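Local coordinates for type IV pilus assembly protein PilF (Thermus thermophilus HB8, PDB 5OIU), which probably couples ATP binding and hydrolysis in a six-subunit motor to the assembly of type IV pili, at residues Ile27-Arg39 with Tyr49-Ile61. Residues are numbered along the deposited sequence; the frame is centred on the assembly and turned at random.
Sequences IHIEPRQNDVQVR and YSTLPKGALNAVI
Val36 and Leu52 pair through both backbone groups in the antiparallel hairpin of strands 36-42 and 45-52, Val36 N to Leu52 O (2.6 Å) running almost straight at 175°. Val38 N likewise donates to Ser50 O, but Tyr49 and Ser50 both lie opposite Val38, a classic beta bulge, with Ser50 N bonding Val38 O only weakly. Tyr49 N and Gln37 NE2 reach Val38 O from opposite faces of its carbonyl plane, each at 3.0 Å. The amide of Gln37 comes back to its own strand because the chain bends at chi2 (98°), while its CB lies 3.3 Å over the centre of the Arg32 guanidinium. A leucine in place of Gln37 would probably cost Val38 O its side-chain donor and Arg32 NH2 a weak acceptor, OE1. On the other sheet face, Val38 CG1 lies alongside Tyr49 and meets ring atom CD2 obliquely, and Phe11 of helix 6-22 packs on Val38 and Leu52. Leu57, on helix 57-67, crosses Val36 at about a right angle: its CD1 meets Val36 CG2, and CD2 rests on Pro31 CB (3.7 Å). One turn on, Val60 CG1 touches Ile29 CD1 (3.9 Å). Apolar branches thus seat the helix on one face; on the polar Gln37 face Glu30 forms salt bridges with Arg39 and Arg32, both through weak hydrogen bonds, and Arg39 NH2 bonds Lys171 O of the second subunit, implying a partly charged face that meets that subunit.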
ATOM      1  N   ILE C  27     -35.540  10.615 -26.323  1.00 38.66           N
ATOM      2  CA  ILE C  27     -35.461  10.130 -27.702  1.00 36.86           C
ATOM      3  C   ILE C  27     -34.714   8.808 -27.700  1.00 39.67           C
ATOM      4  O   ILE C  27     -33.552   8.753 -27.264  1.00 43.85           O
ATOM      5  CB  ILE C  27     -34.731  11.124 -28.615  1.00 39.77           C
ATOM      6  CG1 ILE C  27     -35.325  12.518 -28.525  1.00 38.96           C
ATOM      7  CG2 ILE C  27     -34.727  10.637 -30.028  1.00 33.87           C
ATOM      8  CD1 ILE C  27     -34.568  13.501 -29.391  1.00 43.12           C
ATOM      9  N   HIS C  28     -35.354   7.753 -28.214  1.00 42.26           N
ATOM     10  CA  HIS C  28     -34.764   6.414 -28.296  1.00 34.04           C
ATOM     11  C   HIS C  28     -34.512   6.039 -29.749  1.00 39.02           C
ATOM     12  O   HIS C  28     -35.451   6.024 -30.557  1.00 40.79           O
ATOM     13  CB  HIS C  28     -35.673   5.351 -27.682  1.00 34.07           C
ATOM     14  CG  HIS C  28     -35.941   5.552 -26.228  1.00 38.91           C
ATOM     15  ND1 HIS C  28     -35.659   4.590 -25.283  1.00 37.04           N
ATOM     16  CD2 HIS C  28     -36.488   6.595 -25.558  1.00 33.34           C
ATOM     17  CE1 HIS C  28     -36.014   5.034 -24.092  1.00 34.79           C
ATOM     18  NE2 HIS C  28     -36.525   6.246 -24.230  1.00 28.84           N
ATOM     19  N   ILE C  29     -33.265   5.677 -30.064  1.00 37.06           N
ATOM     20  CA  ILE C  29     -32.864   5.227 -31.394  1.00 32.81           C
ATOM     21  C   ILE C  29     -32.437   3.768 -31.264  1.00 42.32           C
ATOM     22  O   ILE C  29     -31.289   3.472 -30.898  1.00 46.33           O
ATOM     23  CB  ILE C  29     -31.756   6.106 -31.982  1.00 35.03           C
ATOM     24  CG1 ILE C  29     -32.262   7.551 -32.051  1.00 40.06           C
ATOM     25  CG2 ILE C  29     -31.361   5.625 -33.374  1.00 37.52           C
ATOM     26  CD1 ILE C  29     -31.388   8.512 -32.839  1.00 41.63           C
ATOM     27  N   GLU C  30     -33.363   2.845 -31.555  1.00 42.20           N
ATOM     28  CA  GLU C  30     -33.174   1.420 -31.307  1.00 38.73           C
ATOM     29  C   GLU C  30     -32.919   0.657 -32.595  1.00 40.94           C
ATOM     30  O   GLU C  30     -33.833   0.528 -33.421  1.00 38.25           O
ATOM     31  CB  GLU C  30     -34.394   0.816 -30.609  1.00 42.42           C
ATOM     32  CG  GLU C  30     -35.080   1.686 -29.562  1.00 40.88           C
ATOM     33  CD  GLU C  30     -36.019   0.867 -28.680  1.00 45.80           C
ATOM     34  OE1 GLU C  30     -36.142   1.176 -27.474  1.00 39.17           O
ATOM     35  OE2 GLU C  30     -36.633  -0.106 -29.196  1.00 57.89           O
ATOM     36  N   PRO C  31     -31.744   0.061 -32.776  1.00 44.98           N
ATOM     37  CA  PRO C  31     -31.601  -0.954 -33.829  1.00 51.99           C
ATOM     38  C   PRO C  31     -32.435  -2.187 -33.491  1.00 42.48           C
ATOM     39  O   PRO C  31     -32.430  -2.663 -32.357  1.00 43.91           O
ATOM     40  CB  PRO C  31     -30.098  -1.259 -33.824  1.00 45.25           C
ATOM     41  CG  PRO C  31     -29.700  -1.014 -32.412  1.00 43.71           C
ATOM     42  CD  PRO C  31     -30.561   0.120 -31.904  1.00 36.52           C
ATOM     43  N   ARG C  32     -33.182  -2.673 -34.471  1.00 51.15           N
ATOM     44  CA  ARG C  32     -33.963  -3.904 -34.363  1.00 51.20           C
ATOM     45  C   ARG C  32     -33.438  -4.916 -35.391  1.00 48.66           C
ATOM     46  O   ARG C  32     -32.375  -4.732 -35.992  1.00 50.52           O
ATOM     47  CB  ARG C  32     -35.461  -3.609 -34.530  1.00 53.36           C
ATOM     48  CG  ARG C  32     -36.131  -3.069 -33.257  1.00 56.50           C
ATOM     49  CD  ARG C  32     -37.540  -2.492 -33.491  1.00 62.16           C
ATOM     50  NE  ARG C  32     -37.990  -1.687 -32.348  1.00 61.99           N
ATOM     51  CZ  ARG C  32     -39.161  -1.050 -32.278  1.00 66.22           C
ATOM     52  NH1 ARG C  32     -39.467  -0.330 -31.197  1.00 53.59           N
ATOM     53  NH2 ARG C  32     -40.023  -1.121 -33.290  1.00 55.34           N
ATOM     54  N   GLN C  33     -34.186  -6.000 -35.596  1.00 53.87           N
ATOM     55  CA  GLN C  33     -33.688  -7.065 -36.467  1.00 58.20           C
ATOM     56  C   GLN C  33     -33.603  -6.607 -37.918  1.00 58.63           C
ATOM     57  O   GLN C  33     -32.587  -6.833 -38.589  1.00 56.42           O
ATOM     58  CB  GLN C  33     -34.578  -8.296 -36.346  1.00 55.90           C
ATOM     59  CG  GLN C  33     -34.032  -9.543 -36.991  1.00 55.54           C
ATOM     60  CD  GLN C  33     -34.925 -10.731 -36.708  1.00 64.74           C
ATOM     61  OE1 GLN C  33     -36.149 -10.632 -36.829  1.00 67.36           O
ATOM     62  NE2 GLN C  33     -34.326 -11.850 -36.294  1.00 68.37           N
ATOM     63  N   ASN C  34     -34.645  -5.931 -38.411  1.00 58.44           N
ATOM     64  CA  ASN C  34     -34.716  -5.536 -39.812  1.00 65.26           C
ATOM     65  C   ASN C  34     -34.795  -4.033 -40.055  1.00 66.61           C
ATOM     66  O   ASN C  34     -34.776  -3.617 -41.219  1.00 68.38           O
ATOM     67  CB  ASN C  34     -35.902  -6.242 -40.467  1.00 63.75           C
ATOM     68  CG  ASN C  34     -35.731  -7.732 -40.428  1.00 65.87           C
ATOM     69  OD1 ASN C  34     -36.517  -8.452 -39.806  1.00 68.38           O
ATOM     70  ND2 ASN C  34     -34.647  -8.205 -41.043  1.00 64.30           N
ATOM     71  N   ASP C  35     -34.835  -3.211 -39.004  1.00 64.09           N
ATOM     72  CA  ASP C  35     -34.859  -1.764 -39.145  1.00 56.25           C
ATOM     73  C   ASP C  35     -34.301  -1.120 -37.876  1.00 54.94           C
ATOM     74  O   ASP C  35     -33.956  -1.794 -36.902  1.00 53.30           O
ATOM     75  CB  ASP C  35     -36.282  -1.272 -39.430  1.00 53.20           C
ATOM     76  CG  ASP C  35     -37.258  -1.642 -38.332  1.00 59.28           C
ATOM     77  OD1 ASP C  35     -37.041  -2.676 -37.656  1.00 68.44           O
ATOM     78  OD2 ASP C  35     -38.245  -0.898 -38.140  1.00 58.29           O
ATOM     79  N   VAL C  36     -34.200   0.203 -37.901  1.00 50.91           N
ATOM     80  CA  VAL C  36     -33.970   0.995 -36.702  1.00 49.40           C
ATOM     81  C   VAL C  36     -35.244   1.790 -36.447  1.00 47.77           C
ATOM     82  O   VAL C  36     -35.734   2.497 -37.338  1.00 47.69           O
ATOM     83  CB  VAL C  36     -32.757   1.926 -36.839  1.00 41.45           C
ATOM     84  CG1 VAL C  36     -32.642   2.763 -35.615  1.00 41.00           C
ATOM     85  CG2 VAL C  36     -31.492   1.131 -37.050  1.00 46.16           C
ATOM     86  N   GLN C  37     -35.797   1.648 -35.250  1.00 40.81           N
ATOM     87  CA  GLN C  37     -36.976   2.391 -34.853  1.00 45.25           C
ATOM     88  C   GLN C  37     -36.558   3.560 -33.975  1.00 43.95           C
ATOM     89  O   GLN C  37     -35.660   3.435 -33.135  1.00 38.43           O
ATOM     90  CB  GLN C  37     -37.979   1.496 -34.114  1.00 43.71           C
ATOM     91  CG  GLN C  37     -39.008   2.271 -33.272  1.00 52.17           C
ATOM     92  CD  GLN C  37     -40.357   2.466 -33.970  1.00 56.61           C
ATOM     93  OE1 GLN C  37     -41.150   1.526 -34.079  1.00 60.62           O
ATOM     94  NE2 GLN C  37     -40.619   3.692 -34.441  1.00 50.24           N
ATOM     95  N   VAL C  38     -37.191   4.706 -34.207  1.00 44.31           N
ATOM     96  CA  VAL C  38     -37.016   5.901 -33.393  1.00 41.07           C
ATOM     97  C   VAL C  38     -38.296   6.101 -32.603  1.00 42.26           C
ATOM     98  O   VAL C  38     -39.390   6.112 -33.178  1.00 43.65           O
ATOM     99  CB  VAL C  38     -36.694   7.125 -34.268  1.00 44.14           C
ATOM    100  CG1 VAL C  38     -36.611   8.411 -33.444  1.00 39.44           C
ATOM    101  CG2 VAL C  38     -35.410   6.887 -35.014  1.00 44.26           C
ATOM    102  N   ARG C  39     -38.168   6.224 -31.288  1.00 40.54           N
ATOM    103  CA  ARG C  39     -39.312   6.463 -30.423  1.00 36.17           C
ATOM    104  C   ARG C  39     -39.077   7.731 -29.616  1.00 38.31           C
ATOM    105  O   ARG C  39     -37.931   8.086 -29.309  1.00 39.80           O
ATOM    106  CB  ARG C  39     -39.561   5.275 -29.480  1.00 35.58           C
ATOM    107  CG  ARG C  39     -39.820   3.922 -30.174  1.00 42.99           C
ATOM    108  CD  ARG C  39     -39.262   2.729 -29.346  1.00 43.02           C
ATOM    109  NE  ARG C  39     -40.225   2.213 -28.368  1.00 35.04           N
ATOM    110  CZ  ARG C  39     -39.940   1.307 -27.431  1.00 41.41           C
ATOM    111  NH1 ARG C  39     -38.718   0.797 -27.338  1.00 36.01           N
ATOM    112  NH2 ARG C  39     -40.885   0.902 -26.583  1.00 40.22           N
ATOM    113  N   TYR C  49     -42.088   7.315 -33.553  1.00 36.74           N
ATOM    114  CA  TYR C  49     -41.869   8.499 -34.380  1.00 44.41           C
ATOM    115  C   TYR C  49     -41.634   8.138 -35.848  1.00 48.91           C
ATOM    116  O   TYR C  49     -42.338   8.629 -36.738  1.00 52.21           O
ATOM    117  CB  TYR C  49     -40.666   9.293 -33.853  1.00 37.67           C
ATOM    118  CG  TYR C  49     -40.291  10.480 -34.718  1.00 38.35           C
ATOM    119  CD1 TYR C  49     -41.170  11.545 -34.876  1.00 45.63           C
ATOM    120  CD2 TYR C  49     -39.066  10.546 -35.366  1.00 37.90           C
ATOM    121  CE1 TYR C  49     -40.839  12.646 -35.649  1.00 42.48           C
ATOM    122  CE2 TYR C  49     -38.727  11.652 -36.148  1.00 42.82           C
ATOM    123  CZ  TYR C  49     -39.627  12.691 -36.286  1.00 41.50           C
ATOM    124  OH  TYR C  49     -39.346  13.795 -37.057  1.00 53.29           O
ATOM    125  N   SER C  50     -40.633   7.291 -36.104  1.00 50.13           N
ATOM    126  CA  SER C  50     -40.129   7.007 -37.443  1.00 49.51           C
ATOM    127  C   SER C  50     -39.286   5.734 -37.400  1.00 49.67           C
ATOM    128  O   SER C  50     -38.863   5.286 -36.331  1.00 48.89           O
ATOM    129  CB  SER C  50     -39.318   8.194 -37.981  1.00 46.64           C
ATOM    130  OG  SER C  50     -38.311   7.771 -38.877  1.00 51.78           O
ATOM    131  N   THR C  51     -39.063   5.143 -38.578  1.00 46.28           N
ATOM    132  CA  THR C  51     -38.147   4.021 -38.729  1.00 46.30           C
ATOM    133  C   THR C  51     -37.107   4.346 -39.787  1.00 50.04           C
ATOM    134  O   THR C  51     -37.334   5.143 -40.698  1.00 53.85           O
ATOM    135  CB  THR C  51     -38.831   2.715 -39.138  1.00 51.28           C
ATOM    136  OG1 THR C  51     -39.138   2.780 -40.531  1.00 53.75           O
ATOM    137  CG2 THR C  51     -40.091   2.445 -38.327  1.00 47.87           C
ATOM    138  N   LEU C  52     -35.964   3.682 -39.661  1.00 51.14           N
ATOM    139  CA  LEU C  52     -34.777   3.879 -40.464  1.00 52.20           C
ATOM    140  C   LEU C  52     -34.260   2.524 -40.915  1.00 55.85           C
ATOM    141  O   LEU C  52     -34.358   1.548 -40.161  1.00 54.09           O
ATOM    142  CB  LEU C  52     -33.683   4.586 -39.657  1.00 50.93           C
ATOM    143  CG  LEU C  52     -33.330   6.016 -40.038  1.00 54.34           C
ATOM    144  CD1 LEU C  52     -34.543   6.930 -39.915  1.00 49.83           C
ATOM    145  CD2 LEU C  52     -32.183   6.491 -39.156  1.00 54.16           C
ATOM    146  N   PRO C  53     -33.720   2.422 -42.129  1.00 53.88           N
ATOM    147  CA  PRO C  53     -33.106   1.158 -42.548  1.00 53.03           C
ATOM    148  C   PRO C  53     -31.812   0.921 -41.791  1.00 52.36           C
ATOM    149  O   PRO C  53     -31.068   1.860 -41.495  1.00 58.60           O
ATOM    150  CB  PRO C  53     -32.860   1.361 -44.047  1.00 49.07           C
ATOM    151  CG  PRO C  53     -32.799   2.830 -44.209  1.00 50.92           C
ATOM    152  CD  PRO C  53     -33.751   3.406 -43.217  1.00 47.26           C
ATOM    153  N   LYS C  54     -31.550  -0.350 -41.473  1.00 52.34           N
ATOM    154  CA  LYS C  54     -30.448  -0.692 -40.581  1.00 50.09           C
ATOM    155  C   LYS C  54     -29.093  -0.209 -41.085  1.00 52.90           C
ATOM    156  O   LYS C  54     -28.179  -0.017 -40.276  1.00 55.39           O
ATOM    157  CB  LYS C  54     -30.419  -2.201 -40.351  1.00 59.31           C
ATOM    158  CG  LYS C  54     -29.595  -2.604 -39.141  1.00 61.33           C
ATOM    159  CD  LYS C  54     -30.237  -3.773 -38.420  1.00 63.42           C
ATOM    160  CE  LYS C  54     -29.254  -4.379 -37.431  1.00 63.06           C
ATOM    161  NZ  LYS C  54     -29.376  -5.865 -37.466  1.00 61.39           N
ATOM    162  N   GLY C  55     -28.932   0.003 -42.391  1.00 53.85           N
ATOM    163  CA  GLY C  55     -27.691   0.600 -42.867  1.00 54.55           C
ATOM    164  C   GLY C  55     -27.444   2.018 -42.378  1.00 52.63           C
ATOM    165  O   GLY C  55     -26.289   2.454 -42.328  1.00 55.43           O
ATOM    166  N   ALA C  56     -28.499   2.744 -42.002  1.00 52.88           N
ATOM    167  CA  ALA C  56     -28.352   4.121 -41.545  1.00 47.09           C
ATOM    168  C   ALA C  56     -27.777   4.221 -40.138  1.00 52.46           C
ATOM    169  O   ALA C  56     -27.344   5.313 -39.746  1.00 49.77           O
ATOM    170  CB  ALA C  56     -29.705   4.830 -41.586  1.00 46.42           C
ATOM    171  N   LEU C  57     -27.738   3.104 -39.395  1.00 49.74           N
ATOM    172  CA  LEU C  57     -27.525   3.147 -37.949  1.00 47.78           C
ATOM    173  C   LEU C  57     -26.186   3.769 -37.588  1.00 47.56           C
ATOM    174  O   LEU C  57     -26.127   4.692 -36.773  1.00 52.82           O
ATOM    175  CB  LEU C  57     -27.625   1.743 -37.350  1.00 54.85           C
ATOM    176  CG  LEU C  57     -27.288   1.658 -35.857  1.00 48.50           C
ATOM    177  CD1 LEU C  57     -28.403   2.294 -35.038  1.00 46.69           C
ATOM    178  CD2 LEU C  57     -27.065   0.224 -35.415  1.00 49.05           C
ATOM    179  N   ASN C  58     -25.094   3.270 -38.165  1.00 50.59           N
ATOM    180  CA  ASN C  58     -23.785   3.760 -37.743  1.00 54.95           C
ATOM    181  C   ASN C  58     -23.613   5.246 -38.061  1.00 56.28           C
ATOM    182  O   ASN C  58     -23.079   6.004 -37.241  1.00 51.86           O
ATOM    183  CB  ASN C  58     -22.686   2.910 -38.373  1.00 57.70           C
ATOM    184  CG  ASN C  58     -22.597   1.528 -37.740  1.00 67.52           C
ATOM    185  OD1 ASN C  58     -22.372   1.400 -36.534  1.00 68.48           O
ATOM    186  ND2 ASN C  58     -22.802   0.490 -38.543  1.00 74.92           N
ATOM    187  N   ALA C  59     -24.103   5.694 -39.222  1.00 59.34           N
ATOM    188  CA  ALA C  59     -24.059   7.119 -39.547  1.00 54.34           C
ATOM    189  C   ALA C  59     -24.804   7.950 -38.508  1.00 52.50           C
ATOM    190  O   ALA C  59     -24.285   8.954 -38.008  1.00 55.66           O
ATOM    191  CB  ALA C  59     -24.652   7.358 -40.932  1.00 58.24           C
ATOM    192  N   VAL C  60     -26.033   7.548 -38.178  1.00 47.09           N
ATOM    193  CA  VAL C  60     -26.819   8.262 -37.175  1.00 49.54           C
ATOM    194  C   VAL C  60     -26.099   8.257 -35.829  1.00 53.23           C
ATOM    195  O   VAL C  60     -25.942   9.304 -35.183  1.00 48.73           O
ATOM    196  CB  VAL C  60     -28.228   7.648 -37.079  1.00 49.60           C
ATOM    197  CG1 VAL C  60     -28.885   7.972 -35.748  1.00 44.81           C
ATOM    198  CG2 VAL C  60     -29.083   8.156 -38.210  1.00 53.26           C
ATOM    199  N   ILE C  61     -25.634   7.076 -35.396  1.00 50.04           N
ATOM    200  CA  ILE C  61     -24.895   6.960 -34.141  1.00 46.13           C
ATOM    201  C   ILE C  61     -23.617   7.785 -34.181  1.00 46.27           C
ATOM    202  O   ILE C  61     -23.139   8.257 -33.147  1.00 49.79           O
ATOM    203  CB  ILE C  61     -24.625   5.468 -33.840  1.00 46.50           C
ATOM    204  CG1 ILE C  61     -25.911   4.802 -33.375  1.00 46.48           C
ATOM    205  CG2 ILE C  61     -23.543   5.260 -32.773  1.00 42.24           C
ATOM    206  CD1 ILE C  61     -26.257   5.120 -31.949  1.00 44.02           C
TER